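Long-range contact in galactofuranose-binding protein YtfQ (Escherichia coli, PDB 2VK2), which binds alpha- and beta-galactofuranose in the periplasm as the solute-binding component of the YtfQRT-YjfF ABC transporter: residues K80-S92 with D97-N109. Numbering follows the deposited sequence.
Sequences KDAEIPVFLLDRS and DKSLYMTTVTADN. With GZL (beta-D-galactofuranose), chain B.
L88 sets its CD1 methyl over the centre of the Y101 ring, 11° off the ring normal. The two side chains cross at about a right angle. The CH-pi contact puts L88 CD1 3.8 Å from the centroid of the Y101 ring. Y101 reaches this place because its CG sits between the backbone N and the carbonyl carbon (chi1 63°). L88 CD1 also touches T104 OG1. M102 makes a second CH-pi contact. Its CB lies over the F87 ring, toward the rim, and its CG packs on P85 CB at 3.8 Å. T103 CG2 meets the edge of that F87 ring, while T103 OG1 is hydrogen-bonded to E270 O. Strands 86-89 and 103-106 are neighbours in the parallel sheet of one lobe of a two-lobed periplasmic binding protein. M102 N bonds to V86 O, L88 N to T103 O, V105 N to L88 O (2.8 Å) and D90 N to V105 O (2.7 Å). The last bond ties D90, at the sugar-binding end of the strand, to the neighbouring strand. D90 OD1 accepts from galactofuranose O5 at 2.7 Å, and D90 O accepts from O6. D90 OD2 is salt-bridged to R17. R91 NE gives a bond to the same O5, and R91 NH2 bonds to O4 at 3.0 Å. With an alanine at R91, sugar O4 and O5 would probably lose these two donors, and V67 O its bond from NH1. At the end away from the sugar, a water accepts from K80 NZ, with 2.8 Å between the water O and K80 NZ. The same water donates to D97 OD2.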
loop_
_atom_site.group_PDB
_atom_site.type_symbol
_atom_site.label_atom_id
_atom_site.label_comp_id
_atom_site.label_asym_id
_atom_site.label_seq_id
_atom_site.Cartn_x
_atom_site.Cartn_y
_atom_site.Cartn_z
ATOM N N LYS A 80 -4.858 -6.227 -24.824
ATOM C CA LYS A 80 -4.484 -5.306 -25.894
ATOM C C LYS A 80 -5.006 -5.781 -27.248
ATOM O O LYS A 80 -5.518 -4.979 -28.024
ATOM C CB LYS A 80 -2.971 -5.111 -25.953
ATOM C CG LYS A 80 -2.554 -4.079 -26.981
ATOM C CD LYS A 80 -1.209 -3.476 -26.668
ATOM C CE LYS A 80 -0.836 -2.452 -27.718
ATOM N NZ LYS A 80 0.504 -1.873 -27.471
ATOM N N ASP A 81 -4.897 -7.080 -27.515
ATOM C CA ASP A 81 -5.443 -7.656 -28.746
ATOM C C ASP A 81 -6.963 -7.485 -28.825
ATOM O O ASP A 81 -7.517 -7.332 -29.918
ATOM C CB ASP A 81 -5.068 -9.139 -28.869
ATOM C CG ASP A 81 -3.597 -9.354 -29.208
ATOM O OD1 ASP A 81 -2.911 -8.392 -29.616
ATOM O OD2 ASP A 81 -3.122 -10.500 -29.065
ATOM N N ALA A 82 -7.629 -7.492 -27.670
ATOM C CA ALA A 82 -9.072 -7.254 -27.591
ATOM C C ALA A 82 -9.422 -5.763 -27.630
ATOM O O ALA A 82 -10.600 -5.404 -27.615
ATOM C CB ALA A 82 -9.635 -7.887 -26.326
ATOM N N GLU A 83 -8.402 -4.905 -27.665
ATOM C CA GLU A 83 -8.568 -3.452 -27.706
ATOM C C GLU A 83 -9.320 -2.915 -26.486
ATOM O O GLU A 83 -10.123 -1.990 -26.589
ATOM C CB GLU A 83 -9.233 -3.018 -29.021
ATOM C CG GLU A 83 -8.461 -3.470 -30.258
ATOM C CD GLU A 83 -9.129 -3.067 -31.558
ATOM O OE1 GLU A 83 -9.615 -1.920 -31.655
ATOM O OE2 GLU A 83 -9.156 -3.902 -32.486
ATOM N N ILE A 84 -9.029 -3.498 -25.324
ATOM C CA ILE A 84 -9.609 -3.058 -24.061
ATOM C C ILE A 84 -8.508 -2.377 -23.247
ATOM O O ILE A 84 -7.534 -3.031 -22.862
ATOM C CB ILE A 84 -10.191 -4.247 -23.271
ATOM C CG1 ILE A 84 -11.329 -4.903 -24.060
ATOM C CG2 ILE A 84 -10.697 -3.791 -21.900
ATOM C CD1 ILE A 84 -11.849 -6.180 -23.446
ATOM N N PRO A 85 -8.642 -1.060 -22.994
ATOM C CA PRO A 85 -7.600 -0.351 -22.252
ATOM C C PRO A 85 -7.479 -0.832 -20.810
ATOM O O PRO A 85 -8.488 -1.162 -20.177
ATOM C CB PRO A 85 -8.062 1.109 -22.303
ATOM C CG PRO A 85 -9.525 1.031 -22.493
ATOM C CD PRO A 85 -9.749 -0.161 -23.366
ATOM N N VAL A 86 -6.244 -0.872 -20.318
ATOM C CA VAL A 86 -5.941 -1.357 -18.976
ATOM C C VAL A 86 -5.318 -0.241 -18.149
ATOM O O VAL A 86 -4.429 0.473 -18.614
ATOM C CB VAL A 86 -4.985 -2.569 -19.023
ATOM C CG1 VAL A 86 -4.512 -2.949 -17.619
ATOM C CG2 VAL A 86 -5.671 -3.746 -19.694
ATOM N N PHE A 87 -5.810 -0.093 -16.919
ATOM C CA PHE A 87 -5.309 0.901 -15.979
ATOM C C PHE A 87 -4.838 0.176 -14.728
ATOM O O PHE A 87 -5.554 -0.660 -14.187
ATOM C CB PHE A 87 -6.416 1.899 -15.625
ATOM C CG PHE A 87 -6.982 2.621 -16.817
ATOM C CD1 PHE A 87 -6.614 3.931 -17.091
ATOM C CD2 PHE A 87 -7.872 1.986 -17.673
ATOM C CE1 PHE A 87 -7.126 4.596 -18.198
ATOM C CE2 PHE A 87 -8.385 2.647 -18.778
ATOM C CZ PHE A 87 -8.011 3.950 -19.041
ATOM N N LEU A 88 -3.621 0.481 -14.292
ATOM C CA LEU A 88 -3.060 -0.146 -13.102
ATOM C C LEU A 88 -3.278 0.765 -11.902
ATOM O O LEU A 88 -3.066 1.970 -11.990
ATOM C CB LEU A 88 -1.570 -0.436 -13.295
ATOM C CG LEU A 88 -1.229 -1.306 -14.510
ATOM C CD1 LEU A 88 0.275 -1.489 -14.610
ATOM C CD2 LEU A 88 -1.938 -2.652 -14.451
ATOM N N LEU A 89 -3.733 0.167 -10.797
ATOM C CA LEU A 89 -4.002 0.922 -9.533
ATOM C C LEU A 89 -3.133 0.394 -8.421
ATOM O O LEU A 89 -3.074 -0.768 -8.172
ATOM C CB LEU A 89 -5.487 0.758 -9.148
ATOM C CG LEU A 89 -6.556 1.566 -9.919
ATOM C CD1 LEU A 89 -6.584 1.358 -11.450
ATOM C CD2 LEU A 89 -7.913 1.240 -9.284
ATOM N N ASP A 90 -2.479 1.376 -7.794
ATOM C CA ASP A 90 -1.834 1.251 -6.460
ATOM C C ASP A 90 -0.593 0.351 -6.344
ATOM O O ASP A 90 0.185 0.539 -5.462
ATOM C CB ASP A 90 -2.896 0.983 -5.354
ATOM C CG ASP A 90 -3.250 -0.475 -5.165
ATOM O OD1 ASP A 90 -2.418 -1.266 -4.805
ATOM O OD2 ASP A 90 -4.425 -0.811 -5.303
ATOM N N ARG A 91 -0.425 -0.562 -7.282
ATOM C CA ARG A 91 0.885 -1.277 -7.499
ATOM C C ARG A 91 1.247 -1.224 -8.981
ATOM O O ARG A 91 0.415 -1.030 -9.792
ATOM C CB ARG A 91 0.803 -2.726 -7.031
ATOM C CG ARG A 91 0.394 -2.842 -5.516
ATOM C CD ARG A 91 0.539 -4.245 -5.011
ATOM N NE ARG A 91 0.050 -4.272 -3.579
ATOM C CZ ARG A 91 -0.243 -5.361 -2.907
ATOM N NH1 ARG A 91 -0.020 -6.567 -3.367
ATOM N NH2 ARG A 91 -0.778 -5.269 -1.709
ATOM N N SER A 92 2.533 -1.438 -9.198
ATOM C CA SER A 92 3.101 -1.335 -10.535
ATOM C C SER A 92 3.558 -2.695 -11.047
ATOM O O SER A 92 3.684 -3.656 -10.289
ATOM C CB SER A 92 4.285 -0.368 -10.521
ATOM O OG SER A 92 3.875 0.951 -10.200
ATOM N N ASP A 97 7.516 -3.683 -22.392
ATOM C CA ASP A 97 6.579 -2.998 -23.275
ATOM C C ASP A 97 5.571 -2.179 -22.468
ATOM O O ASP A 97 4.541 -2.695 -22.027
ATOM C CB ASP A 97 5.862 -4.009 -24.175
ATOM C CG ASP A 97 4.905 -3.353 -25.150
ATOM O OD1 ASP A 97 4.869 -2.104 -25.229
ATOM O OD2 ASP A 97 4.182 -4.097 -25.837
ATOM N N LYS A 98 5.862 -0.889 -22.323
ATOM C CA LYS A 98 5.039 0.018 -21.523
ATOM C C LYS A 98 3.699 0.338 -22.188
ATOM O O LYS A 98 2.814 0.914 -21.551
ATOM C CB LYS A 98 5.792 1.328 -21.249
ATOM C CG LYS A 98 7.185 1.164 -20.641
ATOM C CD LYS A 98 7.139 0.456 -19.301
ATOM C CE LYS A 98 8.495 0.483 -18.616
ATOM N NZ LYS A 98 9.524 -0.275 -19.379
ATOM N N SER A 99 3.545 -0.030 -23.460
ATOM C CA SER A 99 2.277 0.161 -24.163
ATOM C C SER A 99 1.235 -0.905 -23.797
ATOM O O SER A 99 0.102 -0.848 -24.275
ATOM C CB SER A 99 2.495 0.189 -25.680
ATOM O OG SER A 99 2.696 -1.109 -26.210
ATOM N N LEU A 100 1.610 -1.862 -22.950
ATOM C CA LEU A 100 0.679 -2.894 -22.483
ATOM C C LEU A 100 -0.355 -2.385 -21.474
ATOM O O LEU A 100 -1.245 -3.132 -21.080
ATOM C CB LEU A 100 1.442 -4.081 -21.885
ATOM C CG LEU A 100 2.180 -4.965 -22.895
ATOM C CD1 LEU A 100 3.051 -5.974 -22.173
ATOM C CD2 LEU A 100 1.203 -5.669 -23.835
ATOM N N TYR A 101 -0.237 -1.130 -21.052
ATOM C CA TYR A 101 -1.236 -0.520 -20.176
ATOM C C TYR A 101 -1.242 0.986 -20.378
ATOM O O TYR A 101 -0.282 1.549 -20.901
ATOM C CB TYR A 101 -0.953 -0.866 -18.712
ATOM C CG TYR A 101 0.358 -0.326 -18.204
ATOM C CD1 TYR A 101 0.423 0.921 -17.595
ATOM C CD2 TYR A 101 1.536 -1.052 -18.346
ATOM C CE1 TYR A 101 1.612 1.433 -17.136
ATOM C CE2 TYR A 101 2.741 -0.546 -17.881
ATOM C CZ TYR A 101 2.768 0.701 -17.278
ATOM O OH TYR A 101 3.946 1.227 -16.808
ATOM N N MET A 102 -2.320 1.633 -19.947
ATOM C CA MET A 102 -2.510 3.063 -20.172
ATOM C C MET A 102 -1.704 3.898 -19.186
ATOM O O MET A 102 -0.905 4.746 -19.581
ATOM C CB MET A 102 -3.991 3.421 -20.044
ATOM C CG MET A 102 -4.879 2.735 -21.064
ATOM S SD MET A 102 -4.696 3.428 -22.713
ATOM C CE MET A 102 -5.738 4.875 -22.551
ATOM N N THR A 103 -1.929 3.659 -17.899
ATOM C CA THR A 103 -1.241 4.392 -16.850
ATOM C C THR A 103 -1.233 3.565 -15.578
ATOM O O THR A 103 -1.984 2.594 -15.460
ATOM C CB THR A 103 -1.923 5.756 -16.574
ATOM O OG1 THR A 103 -1.085 6.560 -15.735
ATOM C CG2 THR A 103 -3.275 5.569 -15.891
ATOM N N THR A 104 -0.357 3.945 -14.653
ATOM C CA THR A 104 -0.386 3.440 -13.285
ATOM C C THR A 104 -0.729 4.606 -12.369
ATOM O O THR A 104 -0.033 5.621 -12.372
ATOM C CB THR A 104 0.971 2.856 -12.854
ATOM O OG1 THR A 104 1.393 1.868 -13.800
ATOM C CG2 THR A 104 0.873 2.212 -11.475
ATOM N N VAL A 105 -1.817 4.468 -11.615
ATOM C CA VAL A 105 -2.169 5.434 -10.580
ATOM C C VAL A 105 -1.606 4.914 -9.269
ATOM O O VAL A 105 -1.954 3.820 -8.833
ATOM C CB VAL A 105 -3.690 5.612 -10.450
ATOM C CG1 VAL A 105 -4.008 6.691 -9.414
ATOM C CG2 VAL A 105 -4.304 5.961 -11.798
ATOM N N THR A 106 -0.720 5.681 -8.645
ATOM C CA THR A 106 0.028 5.171 -7.508
ATOM C C THR A 106 0.718 6.303 -6.772
ATOM O O THR A 106 0.934 7.373 -7.330
ATOM C CB THR A 106 1.088 4.137 -7.988
ATOM O OG1 THR A 106 1.806 3.603 -6.868
ATOM C CG2 THR A 106 2.071 4.778 -8.965
ATOM N N ALA A 107 1.044 6.068 -5.507
ATOM C CA ALA A 107 1.978 6.933 -4.805
ATOM C C ALA A 107 3.394 6.653 -5.302
ATOM O O ALA A 107 3.652 5.646 -5.974
ATOM C CB ALA A 107 1.893 6.703 -3.308
ATOM N N ASP A 108 4.301 7.568 -4.985
ATOM C CA ASP A 108 5.730 7.313 -5.094
ATOM C C ASP A 108 6.087 6.526 -3.837
ATOM O O ASP A 108 6.228 7.092 -2.755
ATOM C CB ASP A 108 6.494 8.634 -5.178
ATOM C CG ASP A 108 8.000 8.454 -5.245
ATOM O OD1 ASP A 108 8.504 7.346 -4.954
ATOM O OD2 ASP A 108 8.684 9.445 -5.579
ATOM N N ASN A 109 6.200 5.211 -3.980
ATOM C CA ASN A 109 6.349 4.329 -2.827
ATOM C C ASN A 109 7.769 4.337 -2.271
ATOM O O ASN A 109 7.978 4.045 -1.093
ATOM C CB ASN A 109 5.892 2.918 -3.186
ATOM C CG ASN A 109 4.484 2.897 -3.742
ATOM O OD1 ASN A 109 3.523 3.248 -3.055
ATOM N ND2 ASN A 109 4.355 2.498 -4.995
HETATM C C6 GZL B . -0.566 0.476 -1.665
HETATM C C5 GZL B . -0.647 -0.869 -1.622
HETATM C C4 GZL B . -0.678 -1.675 -0.337
HETATM C C3 GZL B . -0.965 -1.027 0.989
HETATM C C2 GZL B . -1.845 -1.749 1.669
HETATM O O6 GZL B . -0.522 1.136 -2.826
HETATM O O5 GZL B . -0.609 -1.560 -2.767
HETATM O O4 GZL B . -1.678 -2.700 -0.420
HETATM O O3 GZL B . -0.334 0.062 1.414
HETATM C C1 GZL B . -2.341 -2.876 0.837
HETATM O O2 GZL B . -2.303 -1.552 2.907
HETATM O O1 GZL B . -1.997 -4.139 1.397
HETATM O O HOH W 1 2.026 -4.217 -27.401
HETATM O O HOH W 2 0.757 3.373 -4.210
HETATM O O HOH W 3 3.182 1.290 -7.649
#